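Spermidine synthase (Corynebacterium glutamicum ATCC 13032, PDB 3GJY) probably makes spermidine by transferring an aminopropyl group from decarboxylated S-adenosylmethionine to putrescine. Local coordinates at residues E69-W73 / G266-A271; V197-H203 / Y237-M243; E221-V225 / D246-F250. All blocks are in the same frame, centred on the assembly; numbering follows the deposited sequence.

Contact 1: residues E69-W73 / G266-A271; sequences EYMRW and GGGVPA
Glu-69 and Trp-73, one turn apart on helix 69-85, reach out to the glycine-rich loop that follows helix 255-264. The glutamate leaves the helix with CG anti to its carbonyl carbon (chi1 -58°) and bends again at chi2 (-68°), which curls the carboxylate against the loop backbone. There OE2 accepts a hydrogen bond from the backbone N-H of Gly-268, Gly-268 N to Glu-69 OE2 2.8 Å, on its syn side; the bond is clearly bent, 135° at the hydrogen, and the donor lies out of the carboxylate plane. OE1 of the same group rests 3.6 Å from Gly-267 CA, an approach for which the bare glycine leaves room. Further back, Glu-69 CG lies 4.1 Å from Val-269 CG2. The loop leads into strand 272-274, the outermost strand at one end of the mixed sheet of the Rossmann-like methyltransferase fold, so the contact ties the start of helix 69-85 to the approach to that edge. The indole of Trp-73 is held between its own helix and the loop: Glu-69 O and Tyr-70 CA lie over one face, and the methyl of Ala-271 over the opposite one, its CB 3.8 Å from the centroid of the five-membered ring in a CH-pi contact. At the indole edge a water in the ring plane accepts from Trp-73 NE1 at 3.0 Å and lies 2.7 Å from Val-269 O, to which it can donate. Arg-72, bent at chi3, brings NE to 3.8 Å from Gly-267 CA, while its NH1 is bonded to Leu-66 O.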
loop_
_atom_site.group_PDB
_atom_site.type_symbol
_atom_site.label_atom_id
_atom_site.label_comp_id
_atom_site.label_asym_id
_atom_site.label_seq_id
_atom_site.Cartn_x
_atom_site.Cartn_y
_atom_site.Cartn_z
ATOM N N GLU A 69 7.604 3.031 8.607
ATOM C CA GLU A 69 7.534 1.618 8.997
ATOM C C GLU A 69 6.596 0.817 8.119
ATOM O O GLU A 69 6.930 -0.276 7.666
ATOM C CB GLU A 69 7.121 1.461 10.476
ATOM C CG GLU A 69 8.079 2.195 11.457
ATOM C CD GLU A 69 9.461 1.581 11.532
ATOM O OE1 GLU A 69 9.617 0.387 11.222
ATOM O OE2 GLU A 69 10.415 2.303 11.906
ATOM N N TYR A 70 5.410 1.352 7.859
ATOM C CA TYR A 70 4.449 0.550 7.104
ATOM C C TYR A 70 4.957 0.282 5.688
ATOM O O TYR A 70 4.581 -0.718 5.091
ATOM C CB TYR A 70 3.054 1.208 7.044
ATOM C CG TYR A 70 2.907 2.292 5.988
ATOM C CD1 TYR A 70 2.570 1.973 4.654
ATOM C CD2 TYR A 70 3.046 3.639 6.322
ATOM C CE1 TYR A 70 2.429 2.953 3.680
ATOM C CE2 TYR A 70 2.881 4.638 5.359
ATOM C CZ TYR A 70 2.595 4.289 4.042
ATOM O OH TYR A 70 2.427 5.263 3.093
HETATM N N MSE A 71 5.776 1.181 5.133
HETATM C CA MSE A 71 6.372 0.928 3.786
HETATM C C MSE A 71 7.360 -0.211 3.838
HETATM O O MSE A 71 7.385 -1.066 2.937
HETATM C CB MSE A 71 7.057 2.195 3.252
HETATM C CG MSE A 71 6.125 3.338 2.907
HETATM SE SE MSE A 71 7.079 4.715 1.960
HETATM C CE MSE A 71 5.657 6.006 1.943
ATOM N N ARG A 72 8.132 -0.264 4.939
ATOM C CA ARG A 72 9.022 -1.405 5.143
ATOM C C ARG A 72 8.217 -2.708 5.229
ATOM O O ARG A 72 8.676 -3.763 4.725
ATOM C CB ARG A 72 9.823 -1.221 6.432
ATOM C CG ARG A 72 10.721 -0.003 6.376
ATOM C CD ARG A 72 11.398 0.221 7.726
ATOM N NE ARG A 72 12.393 -0.792 8.033
ATOM C CZ ARG A 72 13.687 -0.681 7.729
ATOM N NH1 ARG A 72 14.163 0.388 7.086
ATOM N NH2 ARG A 72 14.511 -1.654 8.058
ATOM N N TRP A 73 7.056 -2.648 5.889
ATOM C CA TRP A 73 6.229 -3.857 6.053
ATOM C C TRP A 73 5.646 -4.324 4.728
ATOM O O TRP A 73 5.653 -5.526 4.423
ATOM C CB TRP A 73 5.128 -3.637 7.092
ATOM C CG TRP A 73 5.670 -3.191 8.425
ATOM C CD1 TRP A 73 6.958 -3.291 8.883
ATOM C CD2 TRP A 73 4.917 -2.596 9.462
ATOM N NE1 TRP A 73 7.066 -2.746 10.142
ATOM C CE2 TRP A 73 5.819 -2.329 10.534
ATOM C CE3 TRP A 73 3.563 -2.266 9.611
ATOM C CZ2 TRP A 73 5.403 -1.716 11.726
ATOM C CZ3 TRP A 73 3.148 -1.662 10.833
ATOM C CH2 TRP A 73 4.070 -1.405 11.855
ATOM N N GLY A 266 13.543 -5.547 12.079
ATOM C CA GLY A 266 14.642 -4.652 11.739
ATOM C C GLY A 266 14.349 -3.164 11.700
ATOM O O GLY A 266 15.290 -2.353 11.582
ATOM N N GLY A 267 13.073 -2.793 11.778
ATOM C CA GLY A 267 12.663 -1.376 11.744
ATOM C C GLY A 267 12.658 -0.729 13.123
ATOM O O GLY A 267 13.028 -1.367 14.099
ATOM N N GLY A 268 12.180 0.503 13.213
ATOM C CA GLY A 268 12.064 1.194 14.502
ATOM C C GLY A 268 10.925 0.707 15.364
ATOM O O GLY A 268 10.895 0.936 16.571
ATOM N N VAL A 269 9.957 0.061 14.730
ATOM C CA VAL A 269 8.833 -0.523 15.436
ATOM C C VAL A 269 8.806 -1.994 15.049
ATOM O O VAL A 269 8.566 -2.321 13.894
ATOM C CB VAL A 269 7.506 0.151 15.002
ATOM C CG1 VAL A 269 6.297 -0.620 15.559
ATOM C CG2 VAL A 269 7.488 1.604 15.462
ATOM N N PRO A 270 9.113 -2.905 15.991
ATOM C CA PRO A 270 9.124 -4.318 15.597
ATOM C C PRO A 270 7.712 -4.795 15.290
ATOM O O PRO A 270 6.796 -4.559 16.052
ATOM C CB PRO A 270 9.690 -5.036 16.841
ATOM C CG PRO A 270 9.402 -4.105 17.954
ATOM C CD PRO A 270 9.591 -2.723 17.369
ATOM N N ALA A 271 7.529 -5.415 14.148
ATOM C CA ALA A 271 6.175 -5.820 13.754
ATOM C C ALA A 271 6.019 -7.323 13.753
ATOM O O ALA A 271 6.999 -8.045 13.923
ATOM C CB ALA A 271 5.834 -5.269 12.381
HETATM O O HOH W 1 9.755 -2.852 11.518
#

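Contact 2: residues V197-H203 / Y237-M243; sequences VANCGDH and YGNIILM
Strands 197-202 and 238-243 run antiparallel, their axes 4.7 Å apart at closest and 155° between directions, joined by paired backbone bonds at Ala-198 with Leu-242, Cys-200 with Ile-240 and Asp-202 with Gly-238. On the face that carries Val-197, Asn-199 and Ile-241, the two asparagines meet: Asn-239 ND2 donates to a lone pair of Asn-199 OD1, 2.8 Å, with amide planes only 22° apart. Asn-199 extends its amide with CG anti to the backbone N (chi1 -178°), and a water accepts from ND2 of both residues. Beyond them, Val-197 CG1 packs on Ile-241 CG2 at 3.6 Å. On the face turned to helix 207-219, Cys-200 CB touches Ile-240 CG2 and Leu-242 CD1, each at 3.8 Å, and Asp-202 OD2 accepts from Ala-209 N. At the end of the pair the Tyr-237 ring folds back over the neighbouring strand, with Asp-202 N above its face and OH 3.4 Å from Gly-201 CA. Its edge turns toward the face of His-203, an offset edge-to-face pair with steeply inclined planes. Strand 238-245, antiparallel to both neighbours 194-202 and 222-227 at one side of a mainly parallel sheet, is a hallmark of the Rossmann-like AdoMet-dependent methyltransferase fold.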
loop_
_atom_site.group_PDB
_atom_site.type_symbol
_atom_site.label_atom_id
_atom_site.label_comp_id
_atom_site.label_asym_id
_atom_site.label_seq_id
_atom_site.Cartn_x
_atom_site.Cartn_y
_atom_site.Cartn_z
ATOM N N VAL A 197 -2.393 -6.034 -1.618
ATOM C CA VAL A 197 -1.759 -5.569 -0.361
ATOM C C VAL A 197 -2.294 -4.179 -0.065
ATOM O O VAL A 197 -2.230 -3.317 -0.946
ATOM C CB VAL A 197 -0.225 -5.379 -0.508
ATOM C CG1 VAL A 197 0.380 -4.841 0.789
ATOM C CG2 VAL A 197 0.453 -6.646 -0.921
ATOM N N ALA A 198 -2.760 -3.936 1.148
ATOM C CA ALA A 198 -3.265 -2.619 1.515
ATOM C C ALA A 198 -2.688 -2.105 2.809
ATOM O O ALA A 198 -2.597 -2.830 3.807
ATOM C CB ALA A 198 -4.812 -2.622 1.616
ATOM N N ASN A 199 -2.369 -0.818 2.808
ATOM C CA ASN A 199 -2.109 -0.108 4.052
ATOM C C ASN A 199 -3.434 0.315 4.673
ATOM O O ASN A 199 -4.265 0.941 4.016
ATOM C CB ASN A 199 -1.247 1.112 3.770
ATOM C CG ASN A 199 -0.896 1.883 5.010
ATOM O OD1 ASN A 199 -0.828 1.323 6.111
ATOM N ND2 ASN A 199 -0.633 3.177 4.832
ATOM N N CYS A 200 -3.664 -0.085 5.916
ATOM C CA CYS A 200 -4.905 0.271 6.628
ATOM C C CYS A 200 -4.513 0.957 7.923
ATOM O O CYS A 200 -3.832 0.378 8.756
ATOM C CB CYS A 200 -5.761 -0.980 6.879
ATOM S SG CYS A 200 -7.170 -0.759 7.959
ATOM N N GLY A 201 -4.890 2.226 8.057
ATOM C CA GLY A 201 -4.710 2.939 9.333
ATOM C C GLY A 201 -5.962 2.772 10.187
ATOM O O GLY A 201 -7.093 2.916 9.687
ATOM N N ASP A 202 -5.778 2.422 11.460
ATOM C CA ASP A 202 -6.953 2.217 12.321
ATOM C C ASP A 202 -6.640 2.528 13.783
ATOM O O ASP A 202 -5.487 2.410 14.241
ATOM C CB ASP A 202 -7.552 0.800 12.132
ATOM C CG ASP A 202 -9.068 0.736 12.438
ATOM O OD1 ASP A 202 -9.681 1.759 12.846
ATOM O OD2 ASP A 202 -9.676 -0.342 12.276
ATOM N N HIS A 203 -7.669 2.974 14.510
ATOM C CA HIS A 203 -7.540 3.069 15.976
ATOM C C HIS A 203 -8.047 1.797 16.639
ATOM O O HIS A 203 -8.672 0.949 15.988
ATOM C CB HIS A 203 -8.140 4.338 16.607
ATOM C CG HIS A 203 -9.103 5.070 15.733
ATOM N ND1 HIS A 203 -8.973 6.414 15.456
ATOM C CD2 HIS A 203 -10.218 4.657 15.086
ATOM C CE1 HIS A 203 -9.954 6.793 14.656
ATOM N NE2 HIS A 203 -10.724 5.746 14.417
ATOM N N TYR A 237 -3.195 4.533 17.738
ATOM C CA TYR A 237 -3.453 4.398 16.307
ATOM C C TYR A 237 -2.206 3.800 15.678
ATOM O O TYR A 237 -1.071 4.039 16.124
ATOM C CB TYR A 237 -3.746 5.796 15.724
ATOM C CG TYR A 237 -4.145 5.868 14.264
ATOM C CD1 TYR A 237 -3.177 5.969 13.234
ATOM C CD2 TYR A 237 -5.497 5.900 13.910
ATOM C CE1 TYR A 237 -3.556 6.047 11.836
ATOM C CE2 TYR A 237 -5.886 5.992 12.558
ATOM C CZ TYR A 237 -4.921 6.066 11.545
ATOM O OH TYR A 237 -5.354 6.155 10.239
ATOM N N GLY A 238 -2.409 3.009 14.625
ATOM C CA GLY A 238 -1.304 2.418 13.911
ATOM C C GLY A 238 -1.711 1.901 12.543
ATOM O O GLY A 238 -2.804 2.176 12.045
ATOM N N ASN A 239 -0.791 1.174 11.948
ATOM C CA ASN A 239 -0.998 0.644 10.608
ATOM C C ASN A 239 -1.043 -0.838 10.684
ATOM O O ASN A 239 -0.269 -1.458 11.446
ATOM C CB ASN A 239 0.152 1.024 9.670
ATOM C CG ASN A 239 0.242 2.485 9.453
ATOM O OD1 ASN A 239 0.828 3.197 10.271
ATOM N ND2 ASN A 239 -0.349 2.973 8.360
ATOM N N ILE A 240 -1.909 -1.403 9.850
ATOM C CA ILE A 240 -1.923 -2.841 9.640
ATOM C C ILE A 240 -1.919 -3.063 8.130
ATOM O O ILE A 240 -2.675 -2.420 7.393
ATOM C CB ILE A 240 -3.151 -3.507 10.370
ATOM C CG1 ILE A 240 -3.139 -5.023 10.183
ATOM C CG2 ILE A 240 -4.472 -2.860 9.925
ATOM C CD1 ILE A 240 -4.087 -5.752 11.144
ATOM N N ILE A 241 -1.052 -3.952 7.677
ATOM C CA ILE A 241 -0.969 -4.301 6.258
ATOM C C ILE A 241 -1.860 -5.536 6.042
ATOM O O ILE A 241 -1.657 -6.585 6.667
ATOM C CB ILE A 241 0.479 -4.639 5.865
ATOM C CG1 ILE A 241 1.442 -3.463 6.188
ATOM C CG2 ILE A 241 0.517 -5.027 4.379
ATOM C CD1 ILE A 241 0.994 -2.091 5.721
ATOM N N LEU A 242 -2.856 -5.392 5.174
ATOM C CA LEU A 242 -3.829 -6.447 4.852
ATOM C C LEU A 242 -3.481 -7.055 3.518
ATOM O O LEU A 242 -3.343 -6.330 2.518
ATOM C CB LEU A 242 -5.224 -5.816 4.765
ATOM C CG LEU A 242 -5.618 -4.911 5.953
ATOM C CD1 LEU A 242 -7.022 -4.333 5.703
ATOM C CD2 LEU A 242 -5.598 -5.681 7.283
HETATM N N MSE A 243 -3.318 -8.383 3.492
HETATM C CA MSE A 243 -2.946 -9.072 2.268
HETATM C C MSE A 243 -4.007 -10.100 1.859
HETATM O O MSE A 243 -4.522 -10.829 2.709
HETATM C CB MSE A 243 -1.555 -9.704 2.374
HETATM C CG MSE A 243 -0.453 -8.669 2.591
HETATM SE SE MSE A 243 1.289 -9.435 2.768
HETATM C CE MSE A 243 1.069 -10.022 4.569
HETATM O O HOH W 2 -0.462 5.341 6.839
#

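Contact 3: residues E221-V225 / D246-F250; sequences EHVAV and DTEFF
Residues 221-224 and 246-249 run roughly the same way, 30° apart, the first segment entering strand 222-227 and the second, without regular structure, leaving strand 238-245. These two strands are antiparallel neighbours in the methyltransferase-like sheet, and the loop after 238-245 turns back alongside the start of 222-227. Glu-221 N donates to Asp-246 OD1 at 3.0 Å, nearly along the acceptor's C-O axis and fairly straight at 159°. The other oxygen, Asp-246 OD2, is bonded to His-187, so the carboxylate is gripped from two parts of the chain. Glu-221 OE2 comes within 3.9 Å of Asp-246 OD1; this proximity of like charges is probably eased by the bonds to the aspartate. The His-222 imidazole is sandwiched between aliphatic carbons, Glu-221 CB over one face and Glu-248 CG over the opposite one, the latter 3.7 Å from the ring centroid. Its CD2 faces Asp-246 O near the ring plane, and ND1 is bonded to Glu-276. Phe-249 lays its ring against the strand: the backbone carbonyl of His-222 comes to its edge, His-222 O to Phe-249 CE2 3.5 Å, and the Ala-224 methyl makes a CH-pi contact over a face, Ala-224 CB to Phe-249 CG 3.6 Å.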
loop_
_atom_site.group_PDB
_atom_site.type_symbol
_atom_site.label_atom_id
_atom_site.label_comp_id
_atom_site.label_asym_id
_atom_site.label_seq_id
_atom_site.Cartn_x
_atom_site.Cartn_y
_atom_site.Cartn_z
ATOM N N GLU A 221 -9.277 -16.311 -1.660
ATOM C CA GLU A 221 -9.273 -17.570 -0.892
ATOM C C GLU A 221 -8.404 -17.476 0.363
ATOM O O GLU A 221 -8.638 -18.168 1.342
ATOM C CB GLU A 221 -8.748 -18.728 -1.761
ATOM C CG GLU A 221 -9.669 -19.151 -2.920
ATOM C CD GLU A 221 -9.013 -20.243 -3.776
ATOM O OE1 GLU A 221 -8.517 -21.245 -3.194
ATOM O OE2 GLU A 221 -8.978 -20.100 -5.019
ATOM N N HIS A 222 -7.401 -16.604 0.351
ATOM C CA HIS A 222 -6.413 -16.569 1.454
ATOM C C HIS A 222 -6.122 -15.134 1.866
ATOM O O HIS A 222 -6.190 -14.218 1.043
ATOM C CB HIS A 222 -5.109 -17.297 1.076
ATOM C CG HIS A 222 -5.339 -18.701 0.641
ATOM N ND1 HIS A 222 -5.739 -19.678 1.527
ATOM C CD2 HIS A 222 -5.324 -19.275 -0.586
ATOM C CE1 HIS A 222 -5.930 -20.805 0.865
ATOM N NE2 HIS A 222 -5.686 -20.591 -0.417
ATOM N N VAL A 223 -5.811 -14.961 3.152
ATOM C CA VAL A 223 -5.473 -13.640 3.725
ATOM C C VAL A 223 -4.380 -13.781 4.751
ATOM O O VAL A 223 -4.198 -14.844 5.342
ATOM C CB VAL A 223 -6.700 -12.959 4.388
ATOM C CG1 VAL A 223 -7.725 -12.445 3.338
ATOM C CG2 VAL A 223 -7.388 -13.929 5.376
ATOM N N ALA A 224 -3.657 -12.682 4.967
ATOM C CA ALA A 224 -2.630 -12.593 5.994
ATOM C C ALA A 224 -2.426 -11.131 6.329
ATOM O O ALA A 224 -2.860 -10.239 5.568
ATOM C CB ALA A 224 -1.305 -13.205 5.495
ATOM N N VAL A 225 -1.773 -10.879 7.462
ATOM C CA VAL A 225 -1.521 -9.506 7.869
ATOM C C VAL A 225 -0.114 -9.294 8.432
ATOM O O VAL A 225 0.555 -10.234 8.882
ATOM C CB VAL A 225 -2.616 -8.943 8.867
ATOM C CG1 VAL A 225 -4.048 -9.010 8.339
ATOM C CG2 VAL A 225 -2.476 -9.503 10.207
ATOM N N ASP A 246 -5.439 -15.539 -3.965
ATOM C CA ASP A 246 -5.857 -16.939 -4.131
ATOM C C ASP A 246 -4.712 -17.941 -3.926
ATOM O O ASP A 246 -4.950 -19.146 -3.846
ATOM C CB ASP A 246 -6.519 -17.184 -5.480
ATOM C CG ASP A 246 -7.874 -16.497 -5.586
ATOM O OD1 ASP A 246 -8.528 -16.224 -4.553
ATOM O OD2 ASP A 246 -8.290 -16.293 -6.739
ATOM N N THR A 247 -3.493 -17.424 -3.839
ATOM C CA THR A 247 -2.312 -18.206 -3.462
ATOM C C THR A 247 -2.208 -18.241 -1.929
ATOM O O THR A 247 -2.396 -17.215 -1.272
ATOM C CB THR A 247 -1.039 -17.555 -4.060
ATOM O OG1 THR A 247 -1.170 -17.469 -5.478
ATOM C CG2 THR A 247 0.255 -18.339 -3.713
ATOM N N GLU A 248 -1.956 -19.434 -1.360
ATOM C CA GLU A 248 -1.739 -19.547 0.079
ATOM C C GLU A 248 -0.600 -18.669 0.582
ATOM O O GLU A 248 0.428 -18.570 -0.066
ATOM C CB GLU A 248 -1.423 -21.007 0.452
ATOM C CG GLU A 248 -2.565 -21.935 0.222
ATOM C CD GLU A 248 -2.280 -23.314 0.722
ATOM O OE1 GLU A 248 -2.171 -23.486 1.955
ATOM O OE2 GLU A 248 -2.181 -24.218 -0.125
ATOM N N PHE A 249 -0.817 -18.019 1.720
ATOM C CA PHE A 249 0.229 -17.294 2.418
ATOM C C PHE A 249 1.011 -18.242 3.308
ATOM O O PHE A 249 0.520 -19.322 3.699
ATOM C CB PHE A 249 -0.388 -16.154 3.231
ATOM C CG PHE A 249 -0.911 -15.027 2.362
ATOM C CD1 PHE A 249 -0.019 -14.181 1.680
ATOM C CD2 PHE A 249 -2.256 -14.885 2.137
ATOM C CE1 PHE A 249 -0.491 -13.165 0.853
ATOM C CE2 PHE A 249 -2.731 -13.856 1.322
ATOM C CZ PHE A 249 -1.843 -13.023 0.661
ATOM N N PHE A 250 2.220 -17.835 3.648
ATOM C CA PHE A 250 3.094 -18.662 4.486
ATOM C C PHE A 250 2.447 -18.881 5.866
ATOM O O PHE A 250 1.724 -18.024 6.400
ATOM C CB PHE A 250 4.496 -18.030 4.553
ATOM C CG PHE A 250 5.168 -17.940 3.197
ATOM C CD1 PHE A 250 5.533 -19.096 2.510
ATOM C CD2 PHE A 250 5.406 -16.711 2.607
ATOM C CE1 PHE A 250 6.151 -19.021 1.250
ATOM C CE2 PHE A 250 6.023 -16.626 1.347
ATOM C CZ PHE A 250 6.399 -17.783 0.687
HETATM O O HOH W 3 -5.947 -21.039 -6.486
#

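How the contacts relate
Strand 238-245 connects contacts 2 and 3: its other edge pairs with strand 222-227, where Met-243 N lies 2.8 Å from Ala-224 O, a probable hydrogen bond, and Met-243 CB packs on Phe-249 CZ at 3.7 Å. Contact 1 meets the asparagine-bearing face of contact 2 through helix 69-85; Tyr-70 CE1 lies 3.3 Å from Asn-199 ND2, and Trp-73 CB lies 3.8 Å from Ile-241 CG1. Contacts 1 and 3 do not touch, their nearest atoms being about 8 Å apart. Along the chain, contacts 2 and 3 alternate and both fall inside the loop closed by contact 1. Asp-166 bonds Tyr-70 OH through OD2 and Asn-199 ND2 through OD1, joining helix and sheet.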